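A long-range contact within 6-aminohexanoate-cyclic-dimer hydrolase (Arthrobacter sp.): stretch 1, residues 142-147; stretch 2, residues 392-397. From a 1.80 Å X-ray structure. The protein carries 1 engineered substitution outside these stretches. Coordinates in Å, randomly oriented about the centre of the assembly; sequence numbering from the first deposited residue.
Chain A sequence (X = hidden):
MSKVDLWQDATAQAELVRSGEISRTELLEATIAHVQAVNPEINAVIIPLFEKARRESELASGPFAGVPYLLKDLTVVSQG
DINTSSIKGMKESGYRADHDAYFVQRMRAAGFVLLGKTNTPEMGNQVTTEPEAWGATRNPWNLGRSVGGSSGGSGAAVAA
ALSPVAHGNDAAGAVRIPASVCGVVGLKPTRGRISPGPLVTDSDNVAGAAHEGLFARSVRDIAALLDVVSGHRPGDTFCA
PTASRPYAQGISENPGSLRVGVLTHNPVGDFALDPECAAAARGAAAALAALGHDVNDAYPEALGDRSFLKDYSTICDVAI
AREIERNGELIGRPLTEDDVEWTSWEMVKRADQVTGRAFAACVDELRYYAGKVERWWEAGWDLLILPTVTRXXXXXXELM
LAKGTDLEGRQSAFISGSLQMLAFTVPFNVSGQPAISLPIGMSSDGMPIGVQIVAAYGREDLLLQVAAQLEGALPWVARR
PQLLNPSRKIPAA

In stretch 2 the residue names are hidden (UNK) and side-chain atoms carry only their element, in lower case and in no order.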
# COMPACT_ATOMS: atom_id res chain seq x y z
N ASN A 142 0.26 -8.35 -17.20
CA ASN A 142 1.37 -8.89 -17.99
C ASN A 142 2.21 -9.74 -17.04
O ASN A 142 2.99 -9.22 -16.25
CB ASN A 142 2.22 -7.74 -18.54
CG ASN A 142 3.23 -8.21 -19.55
OD1 ASN A 142 3.87 -9.24 -19.37
ND2 ASN A 142 3.40 -7.45 -20.63
N LEU A 143 2.06 -11.06 -17.14
CA LEU A 143 2.77 -12.00 -16.27
C LEU A 143 4.29 -11.90 -16.21
O LEU A 143 4.92 -12.43 -15.30
CB LEU A 143 2.35 -13.43 -16.62
CG LEU A 143 0.85 -13.68 -16.48
CD1 LEU A 143 0.51 -15.10 -16.91
CD2 LEU A 143 0.42 -13.44 -15.03
N GLY A 144 4.88 -11.22 -17.18
CA GLY A 144 6.32 -11.07 -17.16
C GLY A 144 6.74 -9.80 -16.44
O GLY A 144 7.93 -9.50 -16.35
N ARG A 145 5.76 -9.08 -15.90
CA ARG A 145 6.04 -7.82 -15.19
C ARG A 145 5.82 -7.89 -13.69
O ARG A 145 5.02 -8.67 -13.19
CB ARG A 145 5.16 -6.69 -15.74
CG ARG A 145 5.30 -6.38 -17.21
CD ARG A 145 6.65 -5.76 -17.56
NE ARG A 145 6.64 -5.34 -18.95
CZ ARG A 145 6.46 -4.09 -19.37
NH1 ARG A 145 6.27 -3.11 -18.49
NH2 ARG A 145 6.41 -3.83 -20.67
N SER A 146 6.54 -7.02 -12.98
CA SER A 146 6.45 -6.91 -11.54
C SER A 146 5.08 -6.36 -11.15
O SER A 146 4.34 -5.86 -12.00
CB SER A 146 7.54 -5.96 -11.03
OG SER A 146 7.33 -5.58 -9.68
N VAL A 147 4.73 -6.47 -9.87
CA VAL A 147 3.46 -5.95 -9.38
C VAL A 147 3.74 -4.83 -8.39
O VAL A 147 2.84 -4.36 -7.69
CB VAL A 147 2.63 -7.05 -8.66
CG1 VAL A 147 2.15 -8.09 -9.67
CG2 VAL A 147 3.47 -7.72 -7.56
N UNK A 392 8.32 3.15 -16.20
CA UNK A 392 7.51 2.07 -16.74
C UNK A 392 7.67 0.91 -15.76
O UNK A 392 8.65 0.86 -15.02
c UNK A 392 8.02 1.67 -18.13
c UNK A 392 6.41 2.85 -19.71
c UNK A 392 7.85 2.75 -19.20
n UNK A 392 5.89 4.07 -19.79
o UNK A 392 5.79 1.84 -20.03
N UNK A 393 6.73 -0.02 -15.75
CA UNK A 393 6.81 -1.15 -14.83
C UNK A 393 7.93 -2.11 -15.20
O UNK A 393 8.06 -2.54 -16.34
o UNK A 393 4.47 -0.97 -14.26
c UNK A 393 5.53 -3.12 -13.91
c UNK A 393 5.45 -1.87 -14.79
N UNK A 394 8.79 -2.45 -14.22
CA UNK A 394 9.91 -3.36 -14.43
C UNK A 394 9.49 -4.81 -14.70
O UNK A 394 8.41 -5.24 -14.31
c UNK A 394 8.85 -1.84 -12.87
c UNK A 394 10.73 -3.24 -13.15
c UNK A 394 9.71 -2.82 -12.12
N UNK A 395 10.36 -5.55 -15.38
CA UNK A 395 10.08 -6.95 -15.66
C UNK A 395 10.46 -7.74 -14.41
O UNK A 395 11.29 -7.30 -13.62
c UNK A 395 11.47 -7.32 -19.31
c UNK A 395 10.65 -6.75 -18.16
o UNK A 395 10.87 -7.65 -20.36
c UNK A 395 10.93 -7.45 -16.84
o UNK A 395 12.70 -7.42 -19.18
N UNK A 396 9.83 -8.90 -14.22
CA UNK A 396 10.14 -9.76 -13.09
C UNK A 396 11.65 -10.02 -13.12
O UNK A 396 12.21 -10.30 -14.18
c UNK A 396 7.90 -10.93 -13.01
c UNK A 396 9.41 -11.12 -13.19
c UNK A 396 7.51 -10.39 -11.65
c UNK A 396 9.95 -12.09 -12.14
N UNK A 397 12.29 -9.92 -11.96
CA UNK A 397 13.72 -10.16 -11.89
C UNK A 397 14.59 -8.92 -11.99
O UNK A 397 15.71 -8.88 -11.46
O HOH W 1 4.94 -0.05 -17.71
O HOH W 2 7.80 -7.74 -20.36
O HOH W 3 6.19 -0.86 -20.18

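Position 392 carries five side-chain atoms: a chain of three carbons whose last bears one oxygen and one nitrogen. None of them contacts stretch 1. The group is a terminal amide one methylene longer than asparagine's, so the residue is glutamine. The amide oxygen of Gln392 instead accepts hydrogen bonds from water 1 (3.1 Å from OE1) and water 3 (2.7 Å from OE1). Water 3 in turn accepts from Arg145 NH1 at 2.8 Å.

At position 393 a single carbon bears one oxygen and one carbon, and the outer carbon lies 3.5 Å from Ser146 O. This fork between hydroxyl and methyl identifies threonine, the methyl being CG2. The CA-to-CB bond of Thr393 points toward stretch 1, while its backbone N donates to water 1 at 2.7 Å.

Position 394 has three side-chain carbons that close a ring onto the backbone nitrogen, the middle one 4.0 Å from Ser146 CB. Only proline forms such a ring. The CA-to-CB bond of Pro394 points away from stretch 1, although CG still makes that approach to Ser146. Its backbone carbonyl accepts a hydrogen bond from Ser146 N, with 2.9 Å from Ser146 N to Pro394 O.

Position 395 shows an unbranched run of three carbons ending in two oxygens, with the second carbon 4.2 Å from Arg145 CD. A carboxylate at this length is glutamate. The carboxylate of Glu395 meets Arg145 through water 2, which donates to OE2 at 3.1 Å and accepts from Arg145 NE at 3.0 Å.

Position 396 has four carbons, forked at the first, with one arm two carbons long. The end carbon of that longer arm lies 3.4 Å from Arg145 O and 3.6 Å from Ser146 CA. Beta branching with unequal arms means isoleucine, and the end carbon is CD1 of Ile396.

Position 397 has no side-chain atoms and touches nothing on stretch 1; it is glycine. With phi near 94° and psi near -27°, a CB on Gly397 would be jammed against the preceding carbonyl oxygen.

The contact rests on backbone pairing around a single beta bridge between Arg145 and Glu395, whose CA atoms are 4.2 Å apart. Two nearly linear hydrogen bonds frame it: Ile396 N to Gly144 O and Ser146 N to Pro394 O, both 2.9 Å. A type I turn from Asn142 to Arg145, closed by Arg145 N to Asn142 O at 2.8 Å, leads into this pairing. The arginine side chain then reaches back along stretch 2, where NH1 makes a weak hydrogen bond to Thr393 O at 2.9 Å and waters extend its polar contacts to Gln392 and Glu395.

Stretch 2 392-397: QTPEIG
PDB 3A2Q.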